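Local coordinates for protein RNA methyltransferase, TrmH family (Porphyromonas gingivalis, PDB 2I6D) that probably binds RNA and methylates it, as a member of the TrmH family of S-adenosylmethionine-dependent, knotted methyltransferases, at residues 192-197 with 253-257; 98-102 with 130-134; 9-13 with 46-50; 27-31 with 142-148; 165-170 with 215-219. One frame throughout, in Å; residues are numbered along the deposited sequence.

Contact 1: 192-197 with 253-257; sequences APLPNF and WRRRS
Leu-194 drops into the corner between two flat groups, the indole of Trp-253 and the guanidinium of Arg-256. Leu-194 CD2 lies over the six-membered ring of Trp-253, 4.0 Å from its centroid, as a CH-pi contact. The other methyl, Leu-194 CD1, sits over the middle of the guanidinium, 3.7 Å from Arg-256 CZ. The guanidinium edge does separate work: Arg-256 NH1 points in its own plane to Ala-192 O at 2.7 Å, an almost straight bond (171°), while NH2 is paired with Glu-252. Pro-195 CD adds a smaller bump against the indole, 4.1 Å from Trp-253 CZ2.

Farther along the loop, the Phe-197 ring is the second large knob. Trp-253 CB approaches it obliquely, and the Arg-254 guanidinium lies flat over one face, its CZ 4.0 Å from the Phe-197 ring centroid with the planes 17° apart. Bends at chi2 and chi3 fold the arginine back into this cation-pi stack, and Arg-254 NH1 also bonds to Phe-127 O. Ser-257 fits beside the Phe-197 backbone: its OG accepts Phe-197 N at 3.0 Å and donates to Trp-253 O. A bent bond (136°) joins Asn-196 ND2 to the terminal Ser-257 OXT, while Asn-196 OD1 takes Thr-198 N. One water links Pro-195 O to Trp-253 O, and another joins Asn-196 O to Trp-253 NE1.

The loop thus grips the end of helix 242-255 chemically as well as by shape: hydroxyl and water serve the Trp-253 carbonyl, and the asparagine amide probably helps stabilise the negative chain terminus.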
# COMPACT_ATOMS: atom_id res chain seq x y z
N ALA A 192 -22.83 -9.31 12.16
CA ALA A 192 -22.33 -8.21 12.95
C ALA A 192 -22.94 -6.92 12.42
O ALA A 192 -22.97 -6.71 11.22
CB ALA A 192 -20.79 -8.16 12.86
N PRO A 193 -23.46 -6.04 13.32
CA PRO A 193 -23.89 -4.76 12.76
C PRO A 193 -22.62 -3.96 12.52
O PRO A 193 -21.74 -3.95 13.38
CB PRO A 193 -24.74 -4.12 13.88
CG PRO A 193 -24.75 -5.12 15.02
CD PRO A 193 -23.66 -6.12 14.78
N LEU A 194 -22.49 -3.36 11.36
CA LEU A 194 -21.27 -2.64 11.04
C LEU A 194 -21.58 -1.15 10.89
O LEU A 194 -22.71 -0.78 10.54
CB LEU A 194 -20.71 -3.16 9.70
CG LEU A 194 -20.30 -4.64 9.58
CD1 LEU A 194 -19.88 -5.03 8.16
CD2 LEU A 194 -19.20 -4.95 10.61
N PRO A 195 -20.57 -0.29 11.13
CA PRO A 195 -20.79 1.13 10.84
C PRO A 195 -20.76 1.36 9.34
O PRO A 195 -20.26 0.52 8.59
CB PRO A 195 -19.58 1.83 11.50
CG PRO A 195 -18.85 0.80 12.27
CD PRO A 195 -19.21 -0.52 11.66
N ASN A 196 -21.32 2.48 8.89
CA ASN A 196 -21.21 2.85 7.47
C ASN A 196 -19.74 3.00 7.11
O ASN A 196 -18.92 3.34 7.96
CB ASN A 196 -21.94 4.17 7.21
CG ASN A 196 -22.01 4.53 5.72
OD1 ASN A 196 -21.04 5.04 5.13
ND2 ASN A 196 -23.17 4.30 5.12
N PHE A 197 -19.43 2.77 5.84
CA PHE A 197 -18.06 2.92 5.32
C PHE A 197 -17.40 4.26 5.68
O PHE A 197 -16.18 4.32 5.89
CB PHE A 197 -18.09 2.76 3.80
CG PHE A 197 -16.88 2.10 3.25
CD1 PHE A 197 -16.89 0.74 3.00
CD2 PHE A 197 -15.72 2.83 2.96
CE1 PHE A 197 -15.78 0.10 2.45
CE2 PHE A 197 -14.59 2.20 2.44
CZ PHE A 197 -14.63 0.82 2.19
N TRP A 253 -18.79 -4.44 3.91
CA TRP A 253 -18.85 -3.12 4.55
C TRP A 253 -19.52 -2.12 3.60
O TRP A 253 -20.38 -1.36 4.00
CB TRP A 253 -17.45 -2.62 4.89
CG TRP A 253 -17.27 -2.15 6.31
CD1 TRP A 253 -17.56 -0.90 6.82
CD2 TRP A 253 -16.67 -2.89 7.37
NE1 TRP A 253 -17.18 -0.84 8.16
CE2 TRP A 253 -16.65 -2.05 8.51
CE3 TRP A 253 -16.18 -4.20 7.48
CZ2 TRP A 253 -16.13 -2.46 9.74
CZ3 TRP A 253 -15.64 -4.61 8.69
CH2 TRP A 253 -15.63 -3.74 9.81
N ARG A 254 -19.10 -2.15 2.33
CA ARG A 254 -19.65 -1.25 1.28
C ARG A 254 -21.08 -1.58 0.84
O ARG A 254 -21.92 -0.68 0.63
CB ARG A 254 -18.68 -1.26 0.08
CG ARG A 254 -19.18 -0.48 -1.18
CD ARG A 254 -19.37 0.99 -0.90
NE ARG A 254 -18.12 1.73 -0.76
CZ ARG A 254 -18.04 2.94 -0.22
NH1 ARG A 254 -16.86 3.57 -0.15
NH2 ARG A 254 -19.14 3.55 0.26
N ARG A 255 -21.40 -2.87 0.74
CA ARG A 255 -22.77 -3.28 0.42
C ARG A 255 -23.77 -2.65 1.37
O ARG A 255 -24.85 -2.26 0.97
CB ARG A 255 -22.90 -4.80 0.54
CG ARG A 255 -24.30 -5.36 0.17
CD ARG A 255 -24.41 -6.84 0.47
NE ARG A 255 -24.40 -7.18 1.89
CZ ARG A 255 -25.44 -7.08 2.71
NH1 ARG A 255 -26.59 -6.59 2.26
NH2 ARG A 255 -25.33 -7.42 3.99
N ARG A 256 -23.41 -2.59 2.66
CA ARG A 256 -24.34 -2.06 3.67
C ARG A 256 -24.36 -0.53 3.79
O ARG A 256 -25.11 0.03 4.61
CB ARG A 256 -23.97 -2.64 5.03
CG ARG A 256 -24.13 -4.10 5.02
CD ARG A 256 -24.23 -4.62 6.40
NE ARG A 256 -23.55 -5.89 6.50
CZ ARG A 256 -23.23 -6.44 7.66
NH1 ARG A 256 -23.53 -5.82 8.78
NH2 ARG A 256 -22.61 -7.60 7.68
N SER A 257 -23.55 0.14 2.98
CA SER A 257 -23.36 1.57 3.13
C SER A 257 -24.30 2.44 2.31
O SER A 257 -25.12 1.94 1.52
CB SER A 257 -21.90 1.93 2.86
OG SER A 257 -21.09 1.27 3.84
OXT SER A 257 -24.29 3.69 2.45
O HOH W 1 -21.42 -1.07 6.57
O HOH W 2 -16.68 2.05 8.92
O HOH W 3 -24.33 1.96 6.98

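Contact 2: 98-102 with 130-134; sequences EPVVE and RHVWL
Pro-99 and Val-101 close on the indole of Trp-133 and form the tight end of the contact. Pro-99 CB lies over one face, 3.8 Å from the centroid of the Trp-133 five-membered ring, and Val-101 CG2 comes obliquely to the benzo side, 3.5 Å from Trp-133 CZ2. Between them Val-100 O takes Trp-133 NE1 at 3.0 Å, a bent bond (137°) with the donor above the carbonyl plane. Packing and hydrogen bond together hold the indole.

His-131 is held from two directions. Val-100 CG1 covers a face of its imidazole, while His-131 NE2 donates in the ring plane to Glu-102 OE2 at 2.7 Å, nearly straight at 169° but reaching the carboxylate from above its plane. Glu-102 N is buried here without a polar partner.

Beyond the histidine the fit slackens. Exposed Arg-130 lays a face of its guanidinium by Glu-102 CB, and its salt bridge, NH2 to Glu-102 OE2, is long at 3.6 Å. One water joins Glu-102 O to Arg-130 N.

Residues 99-102 run roughly antiparallel to 130-133 (151°). Their loop leads into the neighbouring strand 104-109 and, with helix 165-174, encloses Trp-133 against the parallel sheet of the SPOUT methyltransferase fold.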
# COMPACT_ATOMS: atom_id res chain seq x y z
N GLU A 98 1.49 10.60 11.07
CA GLU A 98 0.66 10.08 12.14
C GLU A 98 -0.40 9.21 11.47
O GLU A 98 -0.90 9.56 10.39
CB GLU A 98 -0.03 11.23 12.86
CG GLU A 98 0.33 11.41 14.29
CD GLU A 98 0.23 10.13 15.08
OE1 GLU A 98 -0.88 9.54 15.15
OE2 GLU A 98 1.29 9.73 15.63
N PRO A 99 -0.72 8.05 12.07
CA PRO A 99 -1.86 7.32 11.51
C PRO A 99 -3.16 8.10 11.71
O PRO A 99 -3.37 8.69 12.77
CB PRO A 99 -1.90 6.03 12.34
CG PRO A 99 -1.19 6.36 13.60
CD PRO A 99 -0.12 7.33 13.21
N VAL A 100 -4.01 8.07 10.68
CA VAL A 100 -5.24 8.81 10.65
C VAL A 100 -6.36 7.79 10.40
O VAL A 100 -6.17 6.84 9.61
CB VAL A 100 -5.18 9.90 9.52
CG1 VAL A 100 -6.56 10.39 9.11
CG2 VAL A 100 -4.26 11.07 9.93
N VAL A 101 -7.48 7.94 11.11
CA VAL A 101 -8.70 7.15 10.81
C VAL A 101 -9.69 8.05 10.09
O VAL A 101 -10.15 9.03 10.67
CB VAL A 101 -9.40 6.55 12.08
CG1 VAL A 101 -10.61 5.65 11.67
CG2 VAL A 101 -8.44 5.73 12.93
N GLU A 102 -10.02 7.75 8.83
CA GLU A 102 -11.07 8.50 8.14
C GLU A 102 -11.88 7.43 7.44
O GLU A 102 -11.43 6.86 6.46
CB GLU A 102 -10.52 9.53 7.13
CG GLU A 102 -9.79 10.70 7.80
CD GLU A 102 -9.05 11.66 6.86
OE1 GLU A 102 -9.03 12.88 7.19
OE2 GLU A 102 -8.47 11.22 5.82
N ARG A 130 -9.66 4.97 2.50
CA ARG A 130 -8.73 6.09 2.39
C ARG A 130 -7.40 5.91 3.07
O ARG A 130 -6.43 6.63 2.76
CB ARG A 130 -9.40 7.37 2.91
CG ARG A 130 -10.54 7.81 1.96
CD ARG A 130 -11.56 8.60 2.70
NE ARG A 130 -11.03 9.89 3.14
CZ ARG A 130 -11.78 10.97 3.30
NH1 ARG A 130 -13.08 10.89 3.04
NH2 ARG A 130 -11.24 12.11 3.71
N HIS A 131 -7.34 4.96 4.01
CA HIS A 131 -6.12 4.78 4.81
C HIS A 131 -5.85 3.34 5.04
O HIS A 131 -6.76 2.58 5.39
CB HIS A 131 -6.22 5.48 6.19
CG HIS A 131 -6.27 6.97 6.09
ND1 HIS A 131 -5.14 7.74 5.99
CD2 HIS A 131 -7.32 7.82 5.98
CE1 HIS A 131 -5.48 9.01 5.86
NE2 HIS A 131 -6.80 9.09 5.85
N VAL A 132 -4.59 2.97 4.86
CA VAL A 132 -4.14 1.59 5.11
C VAL A 132 -2.89 1.72 5.97
O VAL A 132 -1.89 2.35 5.58
CB VAL A 132 -3.83 0.77 3.81
CG1 VAL A 132 -3.17 -0.57 4.14
CG2 VAL A 132 -5.10 0.55 2.96
N TRP A 133 -2.95 1.13 7.16
CA TRP A 133 -1.83 1.18 8.06
C TRP A 133 -1.08 -0.13 8.00
O TRP A 133 -1.69 -1.19 7.79
CB TRP A 133 -2.29 1.39 9.51
CG TRP A 133 -3.13 2.61 9.80
CD1 TRP A 133 -3.30 3.73 9.02
CD2 TRP A 133 -3.83 2.82 10.99
NE1 TRP A 133 -4.14 4.61 9.68
CE2 TRP A 133 -4.48 4.07 10.89
CE3 TRP A 133 -4.02 2.05 12.15
CZ2 TRP A 133 -5.30 4.57 11.91
CZ3 TRP A 133 -4.83 2.55 13.17
CH2 TRP A 133 -5.45 3.82 13.04
N LEU A 134 0.23 -0.08 8.19
CA LEU A 134 1.06 -1.27 8.06
C LEU A 134 1.80 -1.53 9.37
O LEU A 134 2.63 -0.73 9.84
CB LEU A 134 2.04 -1.10 6.88
CG LEU A 134 1.18 -0.93 5.64
CD1 LEU A 134 1.47 0.35 4.85
CD2 LEU A 134 1.10 -2.18 4.78
O HOH W 4 -2.80 7.56 8.18
O HOH W 5 -11.91 4.95 4.56

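Contact 3: 9-13 with 46-50; sequences QIKFL and RMLVG
Met-47, present as selenomethionine, reaches from its strand into the side of helix 9-13 among Gln-9, Phe-12 and Leu-13. CB and CG carry the chain outward: CG stands anti to the backbone N (chi1 168°), and the chain then runs out to put selenium at the helix surface. There Met-47 SE rests on the branched end of Leu-13, 4.1 Å from Leu-13 CG and about equally near both methyls. It also meets Phe-12 CD2 at 4.3 Å, an oblique Met-aromatic contact. A turn at chi3 (-92°) then swings the terminal methyl along the helix, where Met-47 CE ends 3.3 Å from Gln-9 NE2; the amide oxygen of Gln-9 accepts Ser-6 N.

In the conformer described, one of two modelled, Phe-12 CE1 and CZ lie over one face of the Arg-46 guanidinium, the planes oblique and Arg-46 CZ 3.5 Å from Phe-12 CZ; the guanidinium is salt-bridged to Glu-25. Leu-13 CD1 reaches Val-49 CG2 more loosely, at 4.4 Å.

Helix 7-15 lies across strand 45-51; the axes of 9-13 and 47-50 make 105° and come within 11.7 Å. Arg-46 and Met-47 form a classic beta bulge opposite Val-90 of strand 87-92, a residue that Phe-12 and Leu-13 also touch; strand 65-69 flanks the other side.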
# COMPACT_ATOMS: atom_id res chain seq x y z
N GLN A 9 23.85 9.62 -11.34
CA GLN A 9 22.41 9.49 -11.49
C GLN A 9 21.98 8.03 -11.58
O GLN A 9 21.01 7.61 -10.95
CB GLN A 9 21.93 10.28 -12.69
CG GLN A 9 21.97 11.79 -12.45
CD GLN A 9 21.63 12.58 -13.69
OE1 GLN A 9 21.99 12.19 -14.81
NE2 GLN A 9 20.95 13.70 -13.50
N ILE A 10 22.73 7.24 -12.34
CA ILE A 10 22.48 5.82 -12.48
C ILE A 10 22.64 5.11 -11.12
O ILE A 10 21.79 4.33 -10.72
CB ILE A 10 23.41 5.21 -13.58
CG1 ILE A 10 22.95 5.71 -14.96
CG2 ILE A 10 23.43 3.67 -13.50
CD1 ILE A 10 23.89 5.35 -16.10
N LYS A 11 23.70 5.42 -10.40
CA LYS A 11 23.91 4.86 -9.06
C LYS A 11 22.74 5.20 -8.13
O LYS A 11 22.17 4.32 -7.46
CB LYS A 11 25.24 5.37 -8.50
CG LYS A 11 25.59 4.87 -7.12
CD LYS A 11 26.99 5.38 -6.75
CE LYS A 11 27.45 4.86 -5.40
NZ LYS A 11 26.71 5.54 -4.29
N PHE A 12 22.35 6.47 -8.12
CA PHE A 12 21.20 6.92 -7.33
C PHE A 12 19.92 6.16 -7.67
O PHE A 12 19.27 5.61 -6.78
CB PHE A 12 21.00 8.43 -7.52
CG PHE A 12 19.74 8.94 -6.91
CD1 PHE A 12 19.66 9.15 -5.54
CD2 PHE A 12 18.62 9.22 -7.72
CE1 PHE A 12 18.48 9.63 -4.96
CE2 PHE A 12 17.45 9.70 -7.15
CZ PHE A 12 17.38 9.90 -5.77
N LEU A 13 19.55 6.15 -8.96
CA LEU A 13 18.37 5.42 -9.43
C LEU A 13 18.38 3.94 -9.00
O LEU A 13 17.36 3.39 -8.52
CB LEU A 13 18.23 5.55 -10.96
CG LEU A 13 17.69 6.92 -11.39
CD1 LEU A 13 18.03 7.16 -12.84
CD2 LEU A 13 16.12 7.05 -11.14
N ARG A 46 11.13 14.32 -7.81
CA ARG A 46 12.52 14.76 -7.69
C ARG A 46 13.24 14.64 -9.05
O ARG A 46 14.11 15.43 -9.40
CB ARG A 46 13.17 13.82 -6.67
CG ARG A 46 14.58 14.13 -6.16
CD ARG A 46 14.85 13.26 -4.93
NE ARG A 46 16.27 13.09 -4.64
CZ ARG A 46 16.76 12.55 -3.53
NH1 ARG A 46 18.07 12.44 -3.35
NH2 ARG A 46 15.94 12.13 -2.57
N MSE A 47 12.90 13.57 -9.77
CA MSE A 47 13.58 13.21 -11.00
C MSE A 47 12.62 12.45 -11.91
O MSE A 47 11.82 11.65 -11.43
CB MSE A 47 14.81 12.37 -10.67
CG MSE A 47 15.45 11.70 -11.86
SE MSE A 47 17.24 10.97 -11.41
CE MSE A 47 18.29 12.53 -11.91
N LEU A 48 12.71 12.72 -13.21
CA LEU A 48 11.87 12.05 -14.20
C LEU A 48 12.75 11.77 -15.41
O LEU A 48 13.32 12.68 -16.00
CB LEU A 48 10.68 12.92 -14.58
CG LEU A 48 9.65 12.29 -15.51
CD1 LEU A 48 8.98 11.07 -14.84
CD2 LEU A 48 8.60 13.33 -15.91
N VAL A 49 12.87 10.50 -15.77
CA VAL A 49 13.81 10.06 -16.80
C VAL A 49 12.99 9.25 -17.80
O VAL A 49 12.25 8.34 -17.41
CB VAL A 49 14.87 9.18 -16.15
CG1 VAL A 49 15.69 8.46 -17.16
CG2 VAL A 49 15.79 10.05 -15.28
N GLY A 50 13.06 9.60 -19.07
CA GLY A 50 12.29 8.85 -20.04
C GLY A 50 12.64 9.24 -21.46
O GLY A 50 13.40 10.17 -21.69

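Contact 4: 27-31 with 142-148; sequences AFAVE and FSPKVVQ
The joint between the N-terminal domain, related to MRM3-like substrate-binding domains, and the SpoU methylase part is made here, where Gln-148 and Phe-142 come up against strand 27-31. Gln-148 uses both ends of its amide on the backbone of one residue. Its OE1 accepts Glu-31 N at 2.8 Å, and its NE2 donates to Glu-31 O at 3.1 Å, nearly straight (171°) and in the amide plane. The side chain bends at chi2 to bring the group to this edge, and the paired bonds fix which way the amide is turned. The Glu-31 carboxylate faces elsewhere, bonded to Ser-79 OG and Thr-80 N.

Strand 27-31 is outermost in the four-stranded mixed sheet of its domain, hydrogen-bonded on one side to strand 87-92. On its other side Gln-148 takes the N and O of Glu-31, as a neighbouring strand might.

Apolar packing lies alongside. Val-147 CG1 presses on Val-30 CG2 at 3.8 Å, and Phe-142 CD1 stands over the centre of the Phe-28 ring, 3.7 Å from Phe-28 CZ. These two rings are tilted 45° to each other, with centroids 4.6 Å apart. A chi1 of 70° places the Phe-28 ring between its own backbone N and carbonyl carbon and turns a face to Phe-142; Arg-22 and Met-39 also touch this residue. Two waters reach Ala-29 O, one lying 2.8 Å from Gln-148 OE1 and the other 2.7 Å from Phe-142 O, just before Ser-143 at the N-cap of helix 144-148.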
# COMPACT_ATOMS: atom_id res chain seq x y z
N ALA A 27 13.27 8.69 -0.63
CA ALA A 27 12.82 8.66 -2.01
C ALA A 27 12.43 7.24 -2.46
O ALA A 27 12.87 6.24 -1.87
CB ALA A 27 13.89 9.21 -2.93
N PHE A 28 11.61 7.14 -3.49
CA PHE A 28 11.29 5.84 -4.08
C PHE A 28 10.99 6.03 -5.54
O PHE A 28 10.60 7.15 -5.97
CB PHE A 28 10.11 5.16 -3.34
CG PHE A 28 8.78 5.84 -3.57
CD1 PHE A 28 7.90 5.36 -4.55
CD2 PHE A 28 8.41 6.96 -2.85
CE1 PHE A 28 6.67 5.97 -4.76
CE2 PHE A 28 7.15 7.60 -3.07
CZ PHE A 28 6.29 7.09 -4.02
N ALA A 29 11.17 4.98 -6.34
CA ALA A 29 10.95 5.07 -7.76
C ALA A 29 9.64 4.38 -8.19
O ALA A 29 9.16 3.42 -7.55
CB ALA A 29 12.14 4.47 -8.53
N VAL A 30 9.12 4.86 -9.30
CA VAL A 30 7.91 4.35 -9.95
C VAL A 30 8.22 4.28 -11.43
O VAL A 30 8.79 5.24 -12.02
CB VAL A 30 6.70 5.29 -9.70
CG1 VAL A 30 5.39 4.77 -10.38
CG2 VAL A 30 6.48 5.47 -8.17
N GLU A 31 7.86 3.17 -12.05
CA GLU A 31 8.14 2.93 -13.47
C GLU A 31 6.89 2.83 -14.35
O GLU A 31 5.87 2.23 -13.98
CB GLU A 31 9.03 1.72 -13.66
CG GLU A 31 10.33 1.77 -12.83
CD GLU A 31 11.24 0.59 -13.18
OE1 GLU A 31 11.15 0.11 -14.32
OE2 GLU A 31 12.01 0.12 -12.31
N PHE A 142 6.30 0.99 -0.52
CA PHE A 142 7.09 1.78 -1.47
C PHE A 142 8.20 0.99 -2.14
O PHE A 142 8.99 1.55 -2.92
CB PHE A 142 7.59 3.06 -0.82
CG PHE A 142 6.47 3.98 -0.41
CD1 PHE A 142 5.70 4.62 -1.38
CD2 PHE A 142 6.17 4.17 0.93
CE1 PHE A 142 4.64 5.44 -1.03
CE2 PHE A 142 5.11 5.01 1.30
CZ PHE A 142 4.35 5.64 0.32
N SER A 143 8.28 -0.30 -1.84
CA SER A 143 9.24 -1.19 -2.52
C SER A 143 8.73 -1.33 -3.97
O SER A 143 7.53 -1.25 -4.18
CB SER A 143 9.31 -2.56 -1.83
OG SER A 143 8.05 -3.22 -1.93
N PRO A 144 9.64 -1.48 -4.95
CA PRO A 144 9.25 -1.69 -6.35
C PRO A 144 8.22 -2.79 -6.54
O PRO A 144 7.31 -2.67 -7.37
CB PRO A 144 10.55 -2.12 -7.01
CG PRO A 144 11.62 -1.44 -6.21
CD PRO A 144 11.11 -1.41 -4.80
N LYS A 145 8.36 -3.88 -5.79
CA LYS A 145 7.44 -5.00 -6.00
C LYS A 145 5.99 -4.58 -5.70
O LYS A 145 5.08 -4.84 -6.50
CB LYS A 145 7.88 -6.24 -5.22
CG LYS A 145 7.05 -7.48 -5.59
CD LYS A 145 7.88 -8.76 -5.65
CE LYS A 145 7.10 -9.90 -6.32
NZ LYS A 145 7.96 -11.09 -6.68
N VAL A 146 5.78 -3.89 -4.58
CA VAL A 146 4.44 -3.41 -4.27
C VAL A 146 3.98 -2.29 -5.20
O VAL A 146 2.89 -2.38 -5.76
CB VAL A 146 4.29 -2.97 -2.81
CG1 VAL A 146 2.86 -2.37 -2.56
CG2 VAL A 146 4.59 -4.17 -1.88
N VAL A 147 4.83 -1.28 -5.38
CA VAL A 147 4.48 -0.12 -6.23
C VAL A 147 4.03 -0.55 -7.61
O VAL A 147 2.95 -0.16 -8.08
CB VAL A 147 5.68 0.87 -6.37
CG1 VAL A 147 5.49 1.82 -7.55
CG2 VAL A 147 5.87 1.64 -5.06
N GLN A 148 4.86 -1.35 -8.28
CA GLN A 148 4.58 -1.75 -9.64
C GLN A 148 3.31 -2.60 -9.77
O GLN A 148 2.73 -2.66 -10.86
CB GLN A 148 5.78 -2.48 -10.26
CG GLN A 148 7.00 -1.55 -10.38
CD GLN A 148 6.73 -0.28 -11.19
OE1 GLN A 148 7.04 0.81 -10.73
NE2 GLN A 148 6.18 -0.42 -12.40
O HOH W 6 9.02 0.86 -8.74
O HOH W 7 9.69 1.62 -5.55

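Contact 5: 165-170 with 215-219; sequences TVDTLA and EVAAE
Val-166 pushes its two methyls between the side chains of Glu-215, Val-216 and Glu-219. Val-166 CG2 lies on the aliphatic shaft and carboxyl carbon of Glu-215, 3.6 Å from Glu-215 CD in the conformer described, one of two modelled. The same methyl reaches Val-216 CG2 at 4.0 Å, while Val-166 CG1 faces the Glu-219 carboxylate, 3.8 Å from OE2 of Glu-219.

One turn on, Leu-169 crosses Val-216 at about a right angle, Leu-169 CD1 meeting Val-216 CG1 at 3.6 Å. Its CB packs against the CB of Glu-219. These side chains pack on the parallel sheet of the SPOUT fold: Leu-169 rests on Ile-202 and Val-204 of strand 201-206, and Val-216 shares Val-204. Helices 165-174 and 214-217 thus lie side by side over one face of the sheet, with backbones close at Val-166 and Val-216, whose CA atoms are 5.7 Å apart. Thr-165 contributes its methyl, CG2, 4.0 Å from Val-216 CG2.

No hydrogen bond crosses between the segments. Glu-219 folds over helix 165-174 through a bend at chi2 (-61°), which sets its OE1 beside Ala-170, 3.4 Å from Ala-170 CA. That oxygen is engaged in a salt bridge to Arg-173, one turn farther along the same helix, which probably balances its charge while Glu-219 CB stays against Leu-169.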
# COMPACT_ATOMS: atom_id res chain seq x y z
N THR A 165 2.10 -0.52 16.72
CA THR A 165 0.74 -0.96 16.38
C THR A 165 -0.18 -1.02 17.60
O THR A 165 -1.29 -0.49 17.58
CB THR A 165 0.76 -2.36 15.72
OG1 THR A 165 1.60 -2.32 14.55
CG2 THR A 165 -0.64 -2.82 15.33
N VAL A 166 0.30 -1.67 18.64
CA VAL A 166 -0.48 -1.88 19.84
C VAL A 166 -0.84 -0.56 20.49
O VAL A 166 -2.00 -0.34 20.79
CB VAL A 166 0.22 -2.83 20.85
CG1 VAL A 166 -0.49 -2.81 22.20
CG2 VAL A 166 0.23 -4.26 20.29
N ASP A 167 0.15 0.32 20.64
CA ASP A 167 -0.04 1.66 21.24
C ASP A 167 -1.08 2.46 20.44
O ASP A 167 -1.93 3.13 21.02
CB ASP A 167 1.26 2.45 21.18
CG ASP A 167 2.03 2.43 22.45
OD1 ASP A 167 2.65 3.49 22.73
OD2 ASP A 167 2.03 1.39 23.16
N THR A 168 -0.96 2.41 19.11
CA THR A 168 -1.89 3.07 18.22
C THR A 168 -3.30 2.51 18.35
O THR A 168 -4.27 3.27 18.47
CB THR A 168 -1.43 2.93 16.76
OG1 THR A 168 -0.22 3.67 16.62
CG2 THR A 168 -2.47 3.48 15.78
N LEU A 169 -3.43 1.18 18.31
CA LEU A 169 -4.74 0.58 18.50
C LEU A 169 -5.34 0.93 19.86
O LEU A 169 -6.52 1.28 19.96
CB LEU A 169 -4.67 -0.94 18.36
CG LEU A 169 -4.61 -1.50 16.96
CD1 LEU A 169 -4.63 -3.04 17.05
CD2 LEU A 169 -5.75 -0.97 16.06
N ALA A 170 -4.54 0.84 20.91
CA ALA A 170 -5.01 1.15 22.26
C ALA A 170 -5.51 2.58 22.30
O ALA A 170 -6.57 2.86 22.84
CB ALA A 170 -3.93 0.93 23.26
N GLU A 215 -0.81 -9.97 21.01
CA GLU A 215 -0.77 -8.63 21.63
C GLU A 215 -1.69 -7.67 20.89
O GLU A 215 -2.31 -6.80 21.51
CB GLU A 215 0.65 -8.04 21.73
CG GLU A 215 0.76 -6.90 22.80
CD GLU A 215 2.09 -6.13 22.79
OE1 GLU A 215 2.31 -5.32 23.72
OE2 GLU A 215 2.89 -6.30 21.86
N VAL A 216 -1.78 -7.82 19.58
CA VAL A 216 -2.70 -7.03 18.77
C VAL A 216 -4.16 -7.49 18.99
O VAL A 216 -5.07 -6.66 19.10
CB VAL A 216 -2.31 -7.08 17.26
CG1 VAL A 216 -3.36 -6.37 16.35
CG2 VAL A 216 -0.95 -6.39 17.06
N ALA A 217 -4.36 -8.81 19.05
CA ALA A 217 -5.69 -9.37 19.28
C ALA A 217 -6.28 -8.84 20.60
O ALA A 217 -7.49 -8.61 20.69
CB ALA A 217 -5.65 -10.91 19.27
N ALA A 218 -5.43 -8.62 21.60
CA ALA A 218 -5.89 -8.07 22.87
C ALA A 218 -6.51 -6.66 22.75
O ALA A 218 -7.29 -6.26 23.61
CB ALA A 218 -4.78 -8.08 23.94
N GLU A 219 -6.20 -5.93 21.69
CA GLU A 219 -6.74 -4.60 21.50
C GLU A 219 -8.01 -4.56 20.64
O GLU A 219 -8.57 -3.48 20.40
CB GLU A 219 -5.69 -3.70 20.84
CG GLU A 219 -4.44 -3.49 21.68
CD GLU A 219 -4.70 -2.82 23.03
OE1 GLU A 219 -5.70 -2.08 23.20
OE2 GLU A 219 -3.89 -3.05 23.94

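In the fold
From the N-terminus the contacts open in the order 3, 4, 2, 5, 1. Contacts 3 and 4 share the four-stranded sheet of the N-terminal domain, with centres about 13 Å apart, and meet where Arg-46 packs on Ala-27. Contact 2 is nested in the loop that contact 4 closes. Contacts 2 and 5, centres about 15 Å apart, touch through Thr-168, which packs on Pro-99 and Trp-133 beside the parallel sheet. The segments of contacts 5 and 1 alternate along the chain. Contacts 1 and 3, centres about 44 Å apart, lie across the centre of an elongated chain. Of the five, contact 4 ties the probable substrate-binding domain to the methylase part.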